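Long-range contacts in DUF5642 domain-containing protein (Mycobacterium smegmatis, PDB 4TMD), which is of unknown function but, as a predicted mycobacterial lipoprotein of the DUF5642 family, belongs to the same clan as Mog1p and PsbP: residues K46-C52 against E100-F106; R112-V118 against G130-Q136. All blocks are in the same frame, centred on the assembly; numbering follows the deposited sequence.

How the interactions relate
Following the chain from the N terminus, strand 46-48 is one edge strand of a long antiparallel sheet and runs into the turn that carries Cys52. Interaction 1 closes the first loop, in which strands 67-76 and 79-88 lie in a distant part of the same sheet before residues 100-106 return beside 46-52. Strand 103-107 then leads into 111-118, and interaction 2 closes a much shorter loop, the hairpin to 127-137. The two loops follow in series and neither nests in the other. Backbone pairing of 103-107 with 111-118 joins edge strand and hairpin in one sheet; Arg103 adds a salt bridge to Asp116, and Phe106 reaches across to Ile135 on the next strand.

Interaction 1: K46-C52 against E100-F106; sequences KFEPADC and ECKRVKF
Cys52 and Cys101 are joined by a disulfide, SG to SG 2.0 Å, with a chi3 of -85° that is close to the relaxed right angle. Each sulfur stands beside its own backbone N and anti to the carbonyl carbon (chi1 -72° at Cys52). From Cys52, CB presses on Val104 CG2 at 3.5 Å, a tight fit, while SG goes on to Cys101 and also passes 3.4 Å from Glu100 O. Both methyls of Val104 lie against Cys52 O; CG2 also meets Cys52 CB, and CG1 turns toward Glu48 O and, more loosely, the ring of Phe47.

Away from the disulfide, strand 46-48 pairs antiparallel with 103-106, forming one outer edge of the sheet. Glu48 and Lys105 are its hydrogen-bonded pair: Glu48 N donates to Lys105 O at 2.9 Å, and Lys105 N returns to Glu48 O at 2.8 Å. Glu48 OE1 and Lys105 NZ stay 4.8 Å apart, too far for a salt bridge, though their charges probably attract. Phe47 and Phe106, the adjoining non-hydrogen-bonded pair, point their side chains the same way from the other face. Phe47 CD1 lies 3.4 Å from Phe106 CB, so one ring touches the root of the other instead of stacking on it. Leu41 touches both phenylalanines, and Ala53 and Ala56 of helix 53-56 pack on Phe47. The cis peptide bond before Pro49 turns the chain out of the strand, and the Pro49 ring rests its CD 3.3 Å from Arg103 O; Cys52 N then bonds back to Pro49 O, bringing the cysteine round to its partner.

Interaction 2: R112-V118 against G130-Q136; sequences RGQVDVV and GTHRIIQ
Val115 lays its CG2 methyl over one face of the Arg133 guanidinium, 3.6 Å from NH1 and off-centre toward the rim of the group. Arg133 reaches this place by a bend at chi3 (64°), which folds the guanidinium back alongside the valine. On the other face of the sheet, Val118 CG1 meets His132 CB at 3.7 Å, and Gln136 OE1 lies 3.5 Å from Arg112 CD, where two long side chains run together with their flat ends turned 40° apart.

These contacts rest on an antiparallel beta hairpin in close register. Arg112 with Gln136, Gln114 with Ile134 and Asp116 with His132 each exchange two backbone bonds; the one from Ile134 N to Gln114 O is nearly straight, at 177°. Gly113 CA comes within 3.1 Å of Ile134 O, a close backbone approach at a residue without a side chain. At the end of the pairing next to the hairpin's connecting loop, a water accepts from Gly130 N and donates to Val118 O, bridging the two strands.

The next shell fixes the polar groups. Gln114 NE2 donates to Asp116 OD2 at 2.7 Å on its syn side, and a second water joins that oxygen to His132 ND1, lying in the plane of the imidazole at its edge. Ile134 CG1 sits above one face of the His132 ring, 3.4 Å from its plane and offset toward the rim. His132 NE2 bonds to Glu147 and the ring stacks with Tyr149, while Arg133 NH1 is held by Ala56 O at the end of helix 53-56. The hairpin lies between strand 103-107, bonded along 111-118, and strand 145-155, bonded along 127-137.

Interaction 1: K46-C52 against E100-F106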
loop_
_atom_site.group_PDB
_atom_site.type_symbol
_atom_site.label_atom_id
_atom_site.label_comp_id
_atom_site.label_asym_id
_atom_site.label_seq_id
_atom_site.Cartn_x
_atom_site.Cartn_y
_atom_site.Cartn_z
ATOM N N LYS A 46 -10.538 20.357 -2.086
ATOM C CA LYS A 46 -9.968 20.978 -3.272
ATOM C C LYS A 46 -8.505 20.555 -3.416
ATOM O O LYS A 46 -7.811 20.385 -2.417
ATOM C CB LYS A 46 -10.110 22.504 -3.192
ATOM C CG LYS A 46 -9.159 23.249 -4.108
ATOM C CD LYS A 46 -9.465 24.730 -4.228
ATOM C CE LYS A 46 -8.386 25.398 -5.078
ATOM N NZ LYS A 46 -7.847 24.466 -6.137
ATOM N N PHE A 47 -8.043 20.377 -4.650
ATOM C CA PHE A 47 -6.712 19.820 -4.894
ATOM C C PHE A 47 -5.721 20.812 -5.480
ATOM O O PHE A 47 -6.092 21.717 -6.220
ATOM C CB PHE A 47 -6.812 18.613 -5.830
ATOM C CG PHE A 47 -7.577 17.466 -5.254
ATOM C CD1 PHE A 47 -6.994 16.633 -4.309
ATOM C CD2 PHE A 47 -8.871 17.213 -5.648
ATOM C CE1 PHE A 47 -7.693 15.579 -3.768
ATOM C CE2 PHE A 47 -9.572 16.153 -5.115
ATOM C CZ PHE A 47 -8.982 15.334 -4.174
ATOM N N GLU A 48 -4.451 20.614 -5.155
ATOM C CA GLU A 48 -3.372 21.424 -5.684
ATOM C C GLU A 48 -2.131 20.559 -5.865
ATOM O O GLU A 48 -1.632 19.997 -4.896
ATOM C CB GLU A 48 -3.064 22.593 -4.752
ATOM C CG GLU A 48 -1.822 23.388 -5.139
ATOM C CD GLU A 48 -1.519 24.507 -4.153
ATOM O OE1 GLU A 48 -0.920 24.217 -3.093
ATOM O OE2 GLU A 48 -1.888 25.672 -4.432
ATOM N N PRO A 49 -1.638 20.425 -7.104
ATOM C CA PRO A 49 -2.214 20.917 -8.359
ATOM C C PRO A 49 -3.560 20.272 -8.671
ATOM O O PRO A 49 -3.694 19.060 -8.527
ATOM C CB PRO A 49 -1.173 20.512 -9.402
ATOM C CG PRO A 49 0.091 20.339 -8.640
ATOM C CD PRO A 49 -0.323 19.799 -7.313
ATOM N N ALA A 50 -4.532 21.079 -9.094
ATOM C CA ALA A 50 -5.889 20.603 -9.358
ATOM C C ALA A 50 -5.927 19.471 -10.376
ATOM O O ALA A 50 -6.776 18.585 -10.287
ATOM C CB ALA A 50 -6.765 21.753 -9.830
ATOM N N ASP A 51 -5.000 19.485 -11.330
ATOM C CA ASP A 51 -4.972 18.449 -12.360
ATOM C C ASP A 51 -4.450 17.124 -11.805
ATOM O O ASP A 51 -4.552 16.081 -12.453
ATOM C CB ASP A 51 -4.127 18.898 -13.562
ATOM C CG ASP A 51 -2.747 19.410 -13.163
ATOM O OD1 ASP A 51 -2.243 19.021 -12.087
ATOM O OD2 ASP A 51 -2.156 20.199 -13.934
ATOM N N CYS A 52 -3.903 17.169 -10.596
ATOM C CA CYS A 52 -3.321 15.987 -9.975
ATOM C C CYS A 52 -4.307 15.285 -9.052
ATOM O O CYS A 52 -3.914 14.432 -8.262
ATOM C CB CYS A 52 -2.063 16.367 -9.196
ATOM S SG CYS A 52 -0.620 16.807 -10.199
ATOM N N GLU A 100 5.052 16.099 -12.485
ATOM C CA GLU A 100 4.024 17.114 -12.302
ATOM C C GLU A 100 3.148 16.809 -11.088
ATOM O O GLU A 100 2.611 17.715 -10.440
ATOM C CB GLU A 100 3.150 17.217 -13.561
ATOM C CG GLU A 100 3.907 17.540 -14.853
ATOM C CD GLU A 100 4.590 16.326 -15.470
ATOM O OE1 GLU A 100 4.759 15.307 -14.764
ATOM O OE2 GLU A 100 4.956 16.395 -16.666
ATOM N N CYS A 101 3.002 15.526 -10.779
ATOM C CA CYS A 101 2.102 15.128 -9.712
ATOM C C CYS A 101 2.806 14.371 -8.597
ATOM O O CYS A 101 2.182 13.596 -7.878
ATOM C CB CYS A 101 0.968 14.293 -10.285
ATOM S SG CYS A 101 -0.080 15.241 -11.403
ATOM N N LYS A 102 4.097 14.614 -8.421
ATOM C CA LYS A 102 4.801 13.934 -7.343
ATOM C C LYS A 102 4.468 14.522 -5.970
ATOM O O LYS A 102 4.800 13.941 -4.933
ATOM C CB LYS A 102 6.299 13.944 -7.612
ATOM C CG LYS A 102 6.692 12.846 -8.617
ATOM C CD LYS A 102 8.182 12.526 -8.587
ATOM C CE LYS A 102 8.491 11.196 -9.250
ATOM N NZ LYS A 102 8.008 11.162 -10.648
ATOM N N ARG A 103 3.791 15.666 -5.949
ATOM C CA ARG A 103 3.175 16.111 -4.705
ATOM C C ARG A 103 1.779 16.655 -4.975
ATOM O O ARG A 103 1.594 17.548 -5.810
ATOM C CB ARG A 103 4.032 17.170 -4.000
ATOM C CG ARG A 103 3.284 17.866 -2.849
ATOM C CD ARG A 103 4.234 18.665 -1.967
ATOM N NE ARG A 103 5.157 17.779 -1.267
ATOM C CZ ARG A 103 6.279 18.176 -0.678
ATOM N NH1 ARG A 103 6.629 19.460 -0.701
ATOM N NH2 ARG A 103 7.046 17.286 -0.063
ATOM N N VAL A 104 0.797 16.115 -4.268
ATOM C CA VAL A 104 -0.556 16.651 -4.310
ATOM C C VAL A 104 -1.058 16.999 -2.918
ATOM O O VAL A 104 -1.059 16.152 -2.023
ATOM C CB VAL A 104 -1.543 15.667 -4.927
ATOM C CG1 VAL A 104 -2.850 16.381 -5.221
ATOM C CG2 VAL A 104 -0.959 15.051 -6.193
ATOM N N LYS A 105 -1.501 18.237 -2.744
ATOM C CA LYS A 105 -2.123 18.660 -1.493
ATOM C C LYS A 105 -3.632 18.765 -1.678
ATOM O O LYS A 105 -4.110 18.973 -2.794
ATOM C CB LYS A 105 -1.568 20.000 -1.027
ATOM C CG LYS A 105 -0.074 20.040 -0.800
ATOM C CD LYS A 105 0.282 21.357 -0.144
ATOM C CE LYS A 105 1.764 21.604 -0.171
ATOM N NZ LYS A 105 2.065 22.916 0.450
ATOM N N PHE A 106 -4.385 18.602 -0.598
ATOM C CA PHE A 106 -5.825 18.804 -0.671
ATOM C C PHE A 106 -6.354 19.407 0.622
ATOM O O PHE A 106 -5.763 19.244 1.684
ATOM C CB PHE A 106 -6.555 17.498 -0.999
ATOM C CG PHE A 106 -6.412 16.433 0.050
ATOM C CD1 PHE A 106 -7.349 16.320 1.074
ATOM C CD2 PHE A 106 -5.353 15.535 0.007
ATOM C CE1 PHE A 106 -7.228 15.342 2.042
ATOM C CE2 PHE A 106 -5.222 14.548 0.973
ATOM C CZ PHE A 106 -6.163 14.450 1.990
#

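Interaction 2: R112-V118 against G130-Q136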
loop_
_atom_site.group_PDB
_atom_site.type_symbol
_atom_site.label_atom_id
_atom_site.label_comp_id
_atom_site.label_asym_id
_atom_site.label_seq_id
_atom_site.Cartn_x
_atom_site.Cartn_y
_atom_site.Cartn_z
ATOM N N ARG A 112 -7.595 17.759 5.537
ATOM C CA ARG A 112 -6.510 18.376 4.786
ATOM C C ARG A 112 -5.351 17.393 4.746
ATOM O O ARG A 112 -5.161 16.606 5.677
ATOM C CB ARG A 112 -6.083 19.707 5.402
ATOM C CG ARG A 112 -5.373 19.607 6.740
ATOM C CD ARG A 112 -4.999 20.997 7.261
ATOM N NE ARG A 112 -4.320 21.797 6.242
ATOM C CZ ARG A 112 -4.393 23.125 6.157
ATOM N NH1 ARG A 112 -5.119 23.809 7.035
ATOM N NH2 ARG A 112 -3.753 23.773 5.187
ATOM N N GLY A 113 -4.586 17.412 3.668
ATOM C CA GLY A 113 -3.528 16.437 3.539
ATOM C C GLY A 113 -2.659 16.581 2.317
ATOM O O GLY A 113 -2.756 17.547 1.560
ATOM N N GLN A 114 -1.822 15.572 2.120
ATOM C CA GLN A 114 -0.742 15.643 1.157
ATOM C C GLN A 114 -0.383 14.224 0.741
ATOM O O GLN A 114 -0.341 13.315 1.583
ATOM C CB GLN A 114 0.443 16.373 1.782
ATOM C CG GLN A 114 1.741 16.406 0.990
ATOM C CD GLN A 114 2.826 17.133 1.767
ATOM O OE1 GLN A 114 2.531 18.047 2.523
ATOM N NE2 GLN A 114 4.071 16.722 1.605
ATOM N N VAL A 115 -0.161 14.015 -0.552
ATOM C CA VAL A 115 0.247 12.686 -1.030
ATOM C C VAL A 115 1.470 12.877 -1.917
ATOM O O VAL A 115 1.384 13.532 -2.956
ATOM C CB VAL A 115 -0.896 11.970 -1.793
ATOM C CG1 VAL A 115 -0.424 10.611 -2.372
ATOM C CG2 VAL A 115 -2.106 11.747 -0.876
ATOM N N ASP A 116 2.606 12.349 -1.469
ATOM C CA ASP A 116 3.899 12.474 -2.146
ATOM C C ASP A 116 4.370 11.156 -2.731
ATOM O O ASP A 116 4.251 10.129 -2.076
ATOM C CB ASP A 116 4.987 12.928 -1.168
ATOM C CG ASP A 116 4.824 14.367 -0.717
ATOM O OD1 ASP A 116 4.164 15.134 -1.429
ATOM O OD2 ASP A 116 5.370 14.725 0.347
ATOM N N VAL A 117 4.961 11.189 -3.921
ATOM C CA VAL A 117 5.676 10.024 -4.424
ATOM C C VAL A 117 6.999 9.922 -3.683
ATOM O O VAL A 117 7.682 10.919 -3.496
ATOM C CB VAL A 117 5.917 10.118 -5.946
ATOM C CG1 VAL A 117 6.706 8.905 -6.445
ATOM C CG2 VAL A 117 4.591 10.239 -6.672
ATOM N N VAL A 118 7.349 8.727 -3.233
ATOM C CA VAL A 118 8.622 8.527 -2.556
ATOM C C VAL A 118 9.355 7.372 -3.231
ATOM O O VAL A 118 8.782 6.636 -4.039
ATOM C CB VAL A 118 8.441 8.233 -1.044
ATOM C CG1 VAL A 118 7.874 9.451 -0.287
ATOM C CG2 VAL A 118 7.553 7.032 -0.846
ATOM N N GLY A 130 6.003 4.135 -4.989
ATOM C CA GLY A 130 5.911 4.334 -3.547
ATOM C C GLY A 130 5.219 5.653 -3.273
ATOM O O GLY A 130 5.457 6.607 -4.006
ATOM N N THR A 131 4.332 5.720 -2.276
ATOM C CA THR A 131 3.810 7.032 -1.886
ATOM C C THR A 131 3.756 7.193 -0.379
ATOM O O THR A 131 3.810 6.225 0.381
ATOM C CB THR A 131 2.376 7.339 -2.454
ATOM O OG1 THR A 131 1.445 6.337 -2.032
ATOM C CG2 THR A 131 2.379 7.427 -3.979
ATOM N N HIS A 132 3.664 8.454 0.025
ATOM C CA HIS A 132 3.565 8.844 1.413
ATOM C C HIS A 132 2.305 9.691 1.538
ATOM O O HIS A 132 2.199 10.758 0.933
ATOM C CB HIS A 132 4.807 9.623 1.824
ATOM C CG HIS A 132 4.807 10.082 3.247
ATOM N ND1 HIS A 132 5.600 11.125 3.689
ATOM C CD2 HIS A 132 4.153 9.624 4.341
ATOM C CE1 HIS A 132 5.419 11.296 4.983
ATOM N NE2 HIS A 132 4.547 10.399 5.408
ATOM N N ARG A 133 1.336 9.189 2.279
ATOM C CA ARG A 133 0.098 9.909 2.523
ATOM C C ARG A 133 0.114 10.509 3.930
ATOM O O ARG A 133 0.334 9.797 4.916
ATOM C CB ARG A 133 -1.107 8.978 2.352
ATOM C CG ARG A 133 -1.122 8.209 1.022
ATOM C CD ARG A 133 -2.329 7.242 0.895
ATOM N NE ARG A 133 -3.603 7.962 0.882
ATOM C CZ ARG A 133 -4.134 8.534 -0.199
ATOM N NH1 ARG A 133 -3.515 8.466 -1.377
ATOM N NH2 ARG A 133 -5.291 9.169 -0.102
ATOM N N ILE A 134 -0.113 11.815 4.027
ATOM C CA ILE A 134 -0.234 12.479 5.332
ATOM C C ILE A 134 -1.587 13.157 5.403
ATOM O O ILE A 134 -1.789 14.177 4.749
ATOM C CB ILE A 134 0.862 13.519 5.553
ATOM C CG1 ILE A 134 2.232 12.902 5.292
ATOM C CG2 ILE A 134 0.809 14.067 6.970
ATOM C CD1 ILE A 134 3.122 13.784 4.443
ATOM N N ILE A 135 -2.513 12.591 6.176
ATOM C CA ILE A 135 -3.892 13.082 6.170
ATOM C C ILE A 135 -4.381 13.548 7.534
ATOM O O ILE A 135 -4.284 12.824 8.521
ATOM C CB ILE A 135 -4.888 12.013 5.684
ATOM C CG1 ILE A 135 -4.348 11.248 4.470
ATOM C CG2 ILE A 135 -6.235 12.658 5.373
ATOM C CD1 ILE A 135 -4.040 12.125 3.293
ATOM N N GLN A 136 -4.933 14.753 7.575
ATOM C CA GLN A 136 -5.525 15.275 8.798
ATOM C C GLN A 136 -7.044 15.280 8.655
ATOM O O GLN A 136 -7.577 15.858 7.703
ATOM C CB GLN A 136 -4.999 16.677 9.089
ATOM C CG GLN A 136 -5.526 17.280 10.367
ATOM C CD GLN A 136 -4.779 18.534 10.765
ATOM O OE1 GLN A 136 -3.972 19.063 9.999
ATOM N NE2 GLN A 136 -5.037 19.013 11.974
HETATM O O HOH W 1 6.798 12.801 1.749
HETATM O O HOH W 2 8.052 5.507 -6.393
#